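Local coordinates for uncharacterized protein (Desulfotomaculum acetoxidans, PDB 3U4Y), which is of unknown function but folds as a seven-bladed beta-propeller and is probably related to the lactonase propeller family, at residues I13-L19 / I313-I319; L19-S23 / Q35-D41; Y40-D44 / V56-C61. One frame throughout, in Å; residues are numbered along the deposited sequence.

Starting at the N terminus, residues 13-19 pair with residues 313-319 near the C terminus, so interaction 1 closes a loop of almost the whole chain and joins strand 319-321 to strand 11-16 within one blade. Interactions 2 and 3 both lie within that span without crossing. Interaction 2 (19-23 with 35-41) shares Leu-19 with interaction 1 and pairs outermost strand 32-37 with its neighbour 21-26; interaction 3 (40-44 with 56-61) pairs the first two strands of the next blade. These two follow one another, sharing Tyr-40 and Asp-41 between blades. Direct bonds connect the sites: Glu-16 with Arg-21, and Gly-318 N with Val-43 O. The disulfide Cys-51 to Cys-322 also ties the C-terminal end to the second blade.

Interaction 1: residues I13-L19 / I313-I319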
loop_
_atom_site.group_PDB
_atom_site.type_symbol
_atom_site.label_atom_id
_atom_site.label_comp_id
_atom_site.label_asym_id
_atom_site.label_seq_id
_atom_site.Cartn_x
_atom_site.Cartn_y
_atom_site.Cartn_z
ATOM N N ILE A 13 -6.671 -7.804 7.070
ATOM C CA ILE A 13 -7.692 -7.871 6.041
ATOM C C ILE A 13 -7.042 -8.078 4.677
ATOM O O ILE A 13 -6.001 -7.518 4.402
ATOM C CB ILE A 13 -8.583 -6.597 6.053
ATOM C CG1 ILE A 13 -9.606 -6.638 4.928
ATOM C CG2 ILE A 13 -7.754 -5.312 5.958
ATOM C CD1 ILE A 13 -10.264 -5.307 4.721
ATOM N N VAL A 14 -7.648 -8.898 3.831
ATOM C CA VAL A 14 -7.079 -9.176 2.525
ATOM C C VAL A 14 -8.151 -9.261 1.456
ATOM O O VAL A 14 -9.214 -9.851 1.664
ATOM C CB VAL A 14 -6.263 -10.476 2.526
ATOM C CG1 VAL A 14 -7.150 -11.665 2.858
ATOM C CG2 VAL A 14 -5.576 -10.667 1.185
ATOM N N VAL A 15 -7.854 -8.675 0.301
ATOM C CA VAL A 15 -8.802 -8.631 -0.801
ATOM C C VAL A 15 -8.734 -9.883 -1.670
ATOM O O VAL A 15 -7.652 -10.406 -1.934
ATOM C CB VAL A 15 -8.573 -7.391 -1.656
ATOM C CG1 VAL A 15 -9.475 -7.419 -2.866
ATOM C CG2 VAL A 15 -8.790 -6.138 -0.817
ATOM N N GLU A 16 -9.900 -10.379 -2.074
ATOM C CA GLU A 16 -9.987 -11.469 -3.042
ATOM C C GLU A 16 -10.805 -10.988 -4.207
ATOM O O GLU A 16 -12.024 -11.066 -4.194
ATOM C CB GLU A 16 -10.636 -12.689 -2.431
ATOM C CG GLU A 16 -9.810 -13.300 -1.344
ATOM C CD GLU A 16 -10.661 -13.996 -0.322
ATOM O OE1 GLU A 16 -11.381 -13.307 0.437
ATOM O OE2 GLU A 16 -10.614 -15.238 -0.288
ATOM N N GLN A 17 -10.119 -10.476 -5.215
ATOM C CA GLN A 17 -10.764 -9.716 -6.264
ATOM C C GLN A 17 -11.735 -10.549 -7.089
ATOM O O GLN A 17 -12.788 -10.066 -7.501
ATOM C CB GLN A 17 -9.717 -9.102 -7.185
ATOM C CG GLN A 17 -10.334 -8.211 -8.218
ATOM C CD GLN A 17 -9.347 -7.751 -9.240
ATOM O OE1 GLN A 17 -9.008 -8.492 -10.171
ATOM N NE2 GLN A 17 -8.871 -6.521 -9.086
ATOM N N HIS A 18 -11.371 -11.800 -7.334
ATOM C CA HIS A 18 -12.153 -12.632 -8.227
ATOM C C HIS A 18 -13.402 -13.179 -7.556
ATOM O O HIS A 18 -14.323 -13.631 -8.229
ATOM C CB HIS A 18 -11.309 -13.767 -8.777
ATOM C CG HIS A 18 -10.766 -14.678 -7.732
ATOM N ND1 HIS A 18 -10.047 -14.223 -6.650
ATOM C CD2 HIS A 18 -10.822 -16.025 -7.608
ATOM C CE1 HIS A 18 -9.690 -15.250 -5.901
ATOM N NE2 HIS A 18 -10.147 -16.356 -6.460
ATOM N N LEU A 19 -13.436 -13.144 -6.231
ATOM C CA LEU A 19 -14.620 -13.571 -5.504
ATOM C C LEU A 19 -15.422 -12.342 -5.143
ATOM O O LEU A 19 -16.486 -12.438 -4.549
ATOM C CB LEU A 19 -14.245 -14.351 -4.251
ATOM C CG LEU A 19 -13.326 -15.530 -4.543
ATOM C CD1 LEU A 19 -13.448 -16.604 -3.480
ATOM C CD2 LEU A 19 -13.656 -16.084 -5.903
ATOM N N ILE A 313 -8.232 -18.975 1.785
ATOM C CA ILE A 313 -8.294 -17.618 1.239
ATOM C C ILE A 313 -7.583 -17.624 -0.099
ATOM O O ILE A 313 -6.420 -18.013 -0.179
ATOM C CB ILE A 313 -7.589 -16.565 2.121
ATOM C CG1 ILE A 313 -8.307 -16.359 3.455
ATOM C CG2 ILE A 313 -7.533 -15.237 1.402
ATOM C CD1 ILE A 313 -7.747 -15.196 4.252
ATOM N N GLU A 314 -8.273 -17.193 -1.147
ATOM C CA GLU A 314 -7.673 -17.116 -2.466
ATOM C C GLU A 314 -7.162 -15.694 -2.682
ATOM O O GLU A 314 -7.850 -14.828 -3.215
ATOM C CB GLU A 314 -8.688 -17.542 -3.521
ATOM C CG GLU A 314 -9.293 -18.923 -3.237
ATOM C CD GLU A 314 -10.367 -19.340 -4.240
ATOM O OE1 GLU A 314 -10.873 -20.480 -4.126
ATOM O OE2 GLU A 314 -10.707 -18.534 -5.135
ATOM N N ALA A 315 -5.943 -15.451 -2.231
ATOM C CA ALA A 315 -5.442 -14.095 -2.183
ATOM C C ALA A 315 -5.493 -13.491 -3.565
ATOM O O ALA A 315 -5.238 -14.174 -4.548
ATOM C CB ALA A 315 -4.025 -14.075 -1.630
ATOM N N ASN A 316 -5.822 -12.207 -3.632
ATOM C CA ASN A 316 -5.925 -11.521 -4.900
ATOM C C ASN A 316 -6.152 -10.034 -4.683
ATOM O O ASN A 316 -7.256 -9.544 -4.777
ATOM C CB ASN A 316 -7.079 -12.120 -5.686
ATOM C CG ASN A 316 -6.947 -11.922 -7.180
ATOM O OD1 ASN A 316 -6.133 -11.131 -7.665
ATOM N ND2 ASN A 316 -7.768 -12.640 -7.923
ATOM N N GLY A 317 -5.097 -9.305 -4.385
ATOM C CA GLY A 317 -5.258 -7.895 -4.109
ATOM C C GLY A 317 -4.503 -7.460 -2.871
ATOM O O GLY A 317 -3.680 -8.206 -2.332
ATOM N N GLY A 318 -4.792 -6.241 -2.428
ATOM C CA GLY A 318 -4.093 -5.632 -1.319
ATOM C C GLY A 318 -4.221 -6.406 -0.022
ATOM O O GLY A 318 -4.994 -7.368 0.084
ATOM N N ILE A 319 -3.447 -5.975 0.970
ATOM C CA ILE A 319 -3.438 -6.595 2.282
ATOM C C ILE A 319 -2.990 -5.574 3.297
ATOM O O ILE A 319 -2.096 -4.769 3.019
ATOM C CB ILE A 319 -2.492 -7.804 2.328
ATOM C CG1 ILE A 319 -2.204 -8.219 3.769
ATOM C CG2 ILE A 319 -1.186 -7.500 1.633
ATOM C CD1 ILE A 319 -1.515 -9.570 3.852
#
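His-18 NE2 donates to Glu-314 OE2 over 2.6 Å, and ring and carboxylate lie nearly coplanar, 19° apart. The carboxylate uses the anti lone pair of OE2, while the oxygen sits somewhat out of the imidazole plane. At another point of the ring edge, CE1 comes within 3.3 Å of Glu-314 O. Because His-18 carries CG between its own N and C (chi1 61°), the ring turns back over residues 313-319; a leucine in its place would probably leave Glu-314 OE2 without this donor and the carboxylate freer to swing. Glu-16 reaches the same residue, crossing Ile-313 at about a right angle, and its OE2 accepts Glu-314 N at 3.2 Å, from the anti side. Backbone bonds fix the register. Val-15 N reaches Gly-318 O at 3.2 Å and nearly straight (176°), Asn-316 N meets Val-15 O at 3.1 Å, and Gln-17 N lands on a lone pair of Asn-316 O at 3.0 Å. Beyond them, Val-14 CG1 and Ile-313 CD1 touch tip to tip, 3.8 Å apart. In the second shell, Arg-21 makes a salt bridge to Glu-16 OE2 and Ser-23 bonds OE1, which position the carboxylate. A carboxylate from each side thus grips the other, Glu-16 taking Glu-314 N and Glu-314 taking His-18 NE2, in the "Velcro" closure by which many beta-propellers complete a blade from both chain ends.

Interaction 2: residues L19-S23 / Q35-D41; sequences LRRIS and QITLGYD
Strands 21-23 and 35-37 run antiparallel at 168°, with Ile-22 and Ile-36 as a hydrogen-bonded pair flanked by the non-hydrogen-bonded pairs Arg-21 with Thr-37 and Ser-23 with Gln-35.

On the face of Arg-21, Ser-23, Gln-35 and Thr-37, the Gln-35 amide lies over the Arg-21 guanidinium, with NE2 3.2 Å from CZ and the two planes 37° apart. Leu-19 CD1 packs on the opposite face, so the guanidinium is sandwiched. Its chain leaves CB extended and bends at chi3 (71°), which folds the group back over the amide after CD has passed Thr-37 OG1 at 3.3 Å. Gln-35 NE2 donates to Ser-23 OG at 2.9 Å, nearly in its amide plane, and this bond fixes the amide's rotation. On the other face, Ile-22 and Ile-36 lie side by side, CD1 of Ile-22 being 4.0 Å from CB of Ile-36. Arg-20 runs its extended chain, CB, CG and CD, along Tyr-40 O; the Asp-41 carboxylate lies near its NH2 but well out of the guanidinium plane, so no N-H points at it.

Ile-22 N reaches Ile-36 O over 3.1 Å, the return bond from Ile-36 N to Ile-22 O being weak. Leu-38 N and Gly-39 N each make a weak bond to Arg-20 O. Arg-20, with positive phi, and Arg-21 both lie opposite Glu-16 of the adjoining strand 11-16, a G1 beta bulge.

The hairpin therefore places a stacked cation and a hydroxyl around the Glu-16 carboxylate, which probably spreads its charge over several partners.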
loop_
_atom_site.group_PDB
_atom_site.type_symbol
_atom_site.label_atom_id
_atom_site.label_comp_id
_atom_site.label_asym_id
_atom_site.label_seq_id
_atom_site.Cartn_x
_atom_site.Cartn_y
_atom_site.Cartn_z
ATOM N N LEU A 19 -13.436 -13.144 -6.231
ATOM C CA LEU A 19 -14.620 -13.571 -5.504
ATOM C C LEU A 19 -15.422 -12.342 -5.143
ATOM O O LEU A 19 -16.486 -12.438 -4.549
ATOM C CB LEU A 19 -14.245 -14.351 -4.251
ATOM C CG LEU A 19 -13.326 -15.530 -4.543
ATOM C CD1 LEU A 19 -13.448 -16.604 -3.480
ATOM C CD2 LEU A 19 -13.656 -16.084 -5.903
ATOM N N ARG A 20 -14.901 -11.185 -5.531
ATOM C CA ARG A 20 -15.520 -9.918 -5.188
ATOM C C ARG A 20 -15.806 -9.911 -3.684
ATOM O O ARG A 20 -16.888 -9.578 -3.219
ATOM C CB ARG A 20 -16.745 -9.691 -6.067
ATOM C CG ARG A 20 -16.398 -9.796 -7.558
ATOM C CD ARG A 20 -17.434 -9.123 -8.434
ATOM N NE ARG A 20 -16.912 -8.760 -9.749
ATOM C CZ ARG A 20 -17.506 -7.886 -10.562
ATOM N NH1 ARG A 20 -18.627 -7.289 -10.178
ATOM N NH2 ARG A 20 -16.983 -7.598 -11.748
ATOM N N ARG A 21 -14.776 -10.265 -2.927
ATOM C CA ARG A 21 -14.894 -10.542 -1.508
ATOM C C ARG A 21 -13.691 -9.950 -0.746
ATOM O O ARG A 21 -12.725 -9.499 -1.361
ATOM C CB ARG A 21 -14.959 -12.065 -1.335
ATOM C CG ARG A 21 -15.210 -12.539 0.061
ATOM C CD ARG A 21 -15.374 -14.036 0.105
ATOM N NE ARG A 21 -14.129 -14.747 -0.136
ATOM C CZ ARG A 21 -13.999 -16.068 -0.044
ATOM N NH1 ARG A 21 -12.834 -16.649 -0.282
ATOM N NH2 ARG A 21 -15.031 -16.819 0.295
ATOM N N ILE A 22 -13.771 -9.934 0.585
ATOM C CA ILE A 22 -12.639 -9.609 1.445
ATOM C C ILE A 22 -12.699 -10.528 2.663
ATOM O O ILE A 22 -13.763 -10.983 3.045
ATOM C CB ILE A 22 -12.702 -8.170 1.968
ATOM C CG1 ILE A 22 -13.507 -8.129 3.264
ATOM C CG2 ILE A 22 -13.310 -7.245 0.949
ATOM C CD1 ILE A 22 -14.052 -6.769 3.596
ATOM N N SER A 23 -11.549 -10.798 3.269
ATOM C CA SER A 23 -11.465 -11.647 4.451
ATOM C C SER A 23 -10.676 -10.967 5.553
ATOM O O SER A 23 -9.716 -10.257 5.294
ATOM C CB SER A 23 -10.766 -12.971 4.133
ATOM O OG SER A 23 -11.488 -13.737 3.196
ATOM N N GLN A 35 -15.856 -13.225 6.495
ATOM C CA GLN A 35 -15.741 -13.010 5.058
ATOM C C GLN A 35 -16.926 -12.252 4.489
ATOM O O GLN A 35 -18.036 -12.780 4.371
ATOM C CB GLN A 35 -15.572 -14.331 4.320
ATOM C CG GLN A 35 -14.194 -14.916 4.415
ATOM C CD GLN A 35 -14.047 -16.156 3.572
ATOM O OE1 GLN A 35 -14.978 -16.946 3.450
ATOM N NE2 GLN A 35 -12.876 -16.330 2.968
ATOM N N ILE A 36 -16.679 -11.009 4.119
ATOM C CA ILE A 36 -17.718 -10.163 3.566
ATOM C C ILE A 36 -17.712 -10.199 2.045
ATOM O O ILE A 36 -16.710 -9.876 1.438
ATOM C CB ILE A 36 -17.514 -8.727 4.023
ATOM C CG1 ILE A 36 -17.614 -8.640 5.542
ATOM C CG2 ILE A 36 -18.530 -7.828 3.387
ATOM C CD1 ILE A 36 -17.676 -7.225 6.045
ATOM N N THR A 37 -18.830 -10.593 1.437
ATOM C CA THR A 37 -18.945 -10.659 -0.023
ATOM C C THR A 37 -19.958 -9.618 -0.521
ATOM O O THR A 37 -21.158 -9.755 -0.286
ATOM C CB THR A 37 -19.393 -12.073 -0.499
ATOM O OG1 THR A 37 -18.547 -13.092 0.060
ATOM C CG2 THR A 37 -19.370 -12.170 -2.027
ATOM N N LEU A 38 -19.482 -8.586 -1.211
ATOM C CA LEU A 38 -20.363 -7.514 -1.684
ATOM C C LEU A 38 -20.572 -7.430 -3.204
ATOM O O LEU A 38 -21.366 -6.615 -3.671
ATOM C CB LEU A 38 -19.862 -6.154 -1.203
ATOM C CG LEU A 38 -19.930 -5.854 0.288
ATOM C CD1 LEU A 38 -18.552 -5.958 0.900
ATOM C CD2 LEU A 38 -20.484 -4.455 0.488
ATOM N N GLY A 39 -19.853 -8.249 -3.967
ATOM C CA GLY A 39 -19.940 -8.218 -5.410
ATOM C C GLY A 39 -19.382 -6.957 -6.041
ATOM O O GLY A 39 -20.019 -6.355 -6.905
ATOM N N TYR A 40 -18.188 -6.547 -5.614
ATOM C CA TYR A 40 -17.484 -5.450 -6.278
ATOM C C TYR A 40 -16.147 -5.878 -6.837
ATOM O O TYR A 40 -15.673 -6.985 -6.606
ATOM C CB TYR A 40 -17.255 -4.253 -5.367
ATOM C CG TYR A 40 -18.474 -3.419 -5.089
ATOM C CD1 TYR A 40 -18.736 -2.282 -5.816
ATOM C CD2 TYR A 40 -19.350 -3.759 -4.070
ATOM C CE1 TYR A 40 -19.841 -1.519 -5.551
ATOM C CE2 TYR A 40 -20.462 -3.006 -3.803
ATOM C CZ TYR A 40 -20.706 -1.886 -4.543
ATOM O OH TYR A 40 -21.824 -1.128 -4.276
ATOM N N ASP A 41 -15.553 -4.940 -7.556
ATOM C CA ASP A 41 -14.323 -5.105 -8.301
ATOM C C ASP A 41 -13.112 -4.719 -7.408
ATOM O O ASP A 41 -12.355 -3.782 -7.715
ATOM C CB ASP A 41 -14.450 -4.174 -9.510
ATOM C CG ASP A 41 -13.440 -4.452 -10.559
ATOM O OD1 ASP A 41 -13.070 -5.632 -10.719
ATOM O OD2 ASP A 41 -13.016 -3.488 -11.228
#

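Interaction 3: residues Y40-D44 / V56-C61; sequences YDFVD and VTSDFC
Asp-41, just ahead of strand 42-47, reaches into the loop of residues 59-61. Its CB rests 3.8 Å from Cys-61 SG. CG, anti to the backbone N (chi1 -166°), faces Phe-60 N. OD2 accepts Phe-60 N over 2.5 Å, a separation whose shortness is doubtful, through its anti lone pair, with the N-H nearly straight at 166°. OD2 also lies against the CB atoms of Asp-59 and Phe-60. Alongside, the Asp-59 carboxylate points the same way in an almost parallel plane (9°), its OD2 4.2 Å from Asp-41 OD2, so the two like charges probably raise each other's proton affinity. Asp-41 is the centre of an inverse gamma turn, and its carbonyl O accepts Asp-59 N at 3.0 Å.

Further along, Val-43 N bonds Thr-57 O. Thr-57 pairs twice with Asp-44: Asp-44 N gives to Thr-57 OG1, and Asp-44 O takes Thr-57 N, each over 3.1 Å. Thr-57 OG1 is also hydrogen-bonded to Ala-87 O. Val-56 CG1 makes an off-centre CH-pi contact with the Phe-42 ring, 4.1 Å from its centroid.

The hairpin of strands 42-47 and 53-58 begins the second blade and continues through Val-56 to strand 63-68. Val-15 of strand 11-16 packs on both Phe-42 and Val-56, while Thr-57 and Asp-44 touch Val-89 of strand 89-91, so the pair is wedged between the preceding and following blades.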
loop_
_atom_site.group_PDB
_atom_site.type_symbol
_atom_site.label_atom_id
_atom_site.label_comp_id
_atom_site.label_asym_id
_atom_site.label_seq_id
_atom_site.Cartn_x
_atom_site.Cartn_y
_atom_site.Cartn_z
ATOM N N TYR A 40 -18.188 -6.547 -5.614
ATOM C CA TYR A 40 -17.484 -5.450 -6.278
ATOM C C TYR A 40 -16.147 -5.878 -6.837
ATOM O O TYR A 40 -15.673 -6.985 -6.606
ATOM C CB TYR A 40 -17.255 -4.253 -5.367
ATOM C CG TYR A 40 -18.474 -3.419 -5.089
ATOM C CD1 TYR A 40 -18.736 -2.282 -5.816
ATOM C CD2 TYR A 40 -19.350 -3.759 -4.070
ATOM C CE1 TYR A 40 -19.841 -1.519 -5.551
ATOM C CE2 TYR A 40 -20.462 -3.006 -3.803
ATOM C CZ TYR A 40 -20.706 -1.886 -4.543
ATOM O OH TYR A 40 -21.824 -1.128 -4.276
ATOM N N ASP A 41 -15.553 -4.940 -7.556
ATOM C CA ASP A 41 -14.323 -5.105 -8.301
ATOM C C ASP A 41 -13.112 -4.719 -7.408
ATOM O O ASP A 41 -12.355 -3.782 -7.715
ATOM C CB ASP A 41 -14.450 -4.174 -9.510
ATOM C CG ASP A 41 -13.440 -4.452 -10.559
ATOM O OD1 ASP A 41 -13.070 -5.632 -10.719
ATOM O OD2 ASP A 41 -13.016 -3.488 -11.228
ATOM N N PHE A 42 -12.938 -5.442 -6.300
ATOM C CA PHE A 42 -12.022 -5.018 -5.225
ATOM C C PHE A 42 -10.528 -5.014 -5.580
ATOM O O PHE A 42 -10.033 -5.903 -6.271
ATOM C CB PHE A 42 -12.235 -5.851 -3.961
ATOM C CG PHE A 42 -13.516 -5.543 -3.234
ATOM C CD1 PHE A 42 -14.003 -4.249 -3.170
ATOM C CD2 PHE A 42 -14.236 -6.560 -2.611
ATOM C CE1 PHE A 42 -15.183 -3.972 -2.499
ATOM C CE2 PHE A 42 -15.415 -6.291 -1.943
ATOM C CZ PHE A 42 -15.889 -4.994 -1.890
ATOM N N VAL A 43 -9.814 -4.009 -5.074
ATOM C CA VAL A 43 -8.390 -3.864 -5.355
ATOM C C VAL A 43 -7.535 -3.811 -4.083
ATOM O O VAL A 43 -6.894 -4.796 -3.738
ATOM C CB VAL A 43 -8.086 -2.654 -6.291
ATOM C CG1 VAL A 43 -6.624 -2.632 -6.661
ATOM C CG2 VAL A 43 -8.940 -2.721 -7.564
ATOM N N ASP A 44 -7.532 -2.675 -3.388
ATOM C CA ASP A 44 -6.644 -2.482 -2.228
ATOM C C ASP A 44 -7.429 -2.126 -0.957
ATOM O O ASP A 44 -8.637 -1.887 -1.021
ATOM C CB ASP A 44 -5.578 -1.404 -2.529
ATOM C CG ASP A 44 -4.343 -1.513 -1.631
ATOM O OD1 ASP A 44 -3.750 -0.460 -1.275
ATOM O OD2 ASP A 44 -3.955 -2.653 -1.290
ATOM N N VAL A 56 -11.952 -0.298 1.581
ATOM C CA VAL A 56 -11.666 -1.101 0.385
ATOM C C VAL A 56 -12.053 -0.345 -0.879
ATOM O O VAL A 56 -13.046 0.368 -0.905
ATOM C CB VAL A 56 -12.385 -2.461 0.386
ATOM C CG1 VAL A 56 -11.649 -3.429 -0.501
ATOM C CG2 VAL A 56 -12.435 -3.032 1.764
ATOM N N THR A 57 -11.269 -0.507 -1.933
ATOM C CA THR A 57 -11.500 0.217 -3.176
ATOM C C THR A 57 -11.975 -0.729 -4.276
ATOM O O THR A 57 -11.869 -1.946 -4.151
ATOM C CB THR A 57 -10.213 0.941 -3.647
ATOM O OG1 THR A 57 -9.109 0.039 -3.549
ATOM C CG2 THR A 57 -9.926 2.161 -2.787
ATOM N N SER A 58 -12.514 -0.170 -5.351
ATOM C CA SER A 58 -12.857 -0.982 -6.503
ATOM C C SER A 58 -12.586 -0.200 -7.772
ATOM O O SER A 58 -12.679 1.035 -7.805
ATOM C CB SER A 58 -14.301 -1.492 -6.436
ATOM O OG SER A 58 -15.253 -0.444 -6.520
ATOM N N ASP A 59 -12.233 -0.948 -8.809
ATOM C CA ASP A 59 -11.747 -0.398 -10.059
ATOM C C ASP A 59 -12.900 -0.022 -10.971
ATOM O O ASP A 59 -13.290 1.143 -11.029
ATOM C CB ASP A 59 -10.857 -1.434 -10.747
ATOM C CG ASP A 59 -10.080 -0.862 -11.901
ATOM O OD1 ASP A 59 -10.048 0.376 -12.018
ATOM O OD2 ASP A 59 -9.482 -1.644 -12.673
ATOM N N PHE A 60 -13.435 -1.024 -11.674
ATOM C CA PHE A 60 -14.437 -0.837 -12.730
ATOM C C PHE A 60 -15.807 -0.545 -12.110
ATOM O O PHE A 60 -16.649 0.132 -12.716
ATOM C CB PHE A 60 -14.427 -2.057 -13.678
ATOM C CG PHE A 60 -15.617 -2.156 -14.598
ATOM C CD1 PHE A 60 -16.053 -1.066 -15.340
ATOM C CD2 PHE A 60 -16.286 -3.368 -14.749
ATOM C CE1 PHE A 60 -17.154 -1.177 -16.195
ATOM C CE2 PHE A 60 -17.380 -3.482 -15.601
ATOM C CZ PHE A 60 -17.813 -2.387 -16.324
ATOM N N CYS A 61 -16.002 -1.012 -10.879
ATOM C CA CYS A 61 -17.183 -0.645 -10.109
ATOM C C CYS A 61 -17.073 0.754 -9.470
ATOM O O CYS A 61 -18.021 1.246 -8.879
ATOM C CB CYS A 61 -17.481 -1.711 -9.043
ATOM S SG CYS A 61 -18.177 -3.299 -9.653
#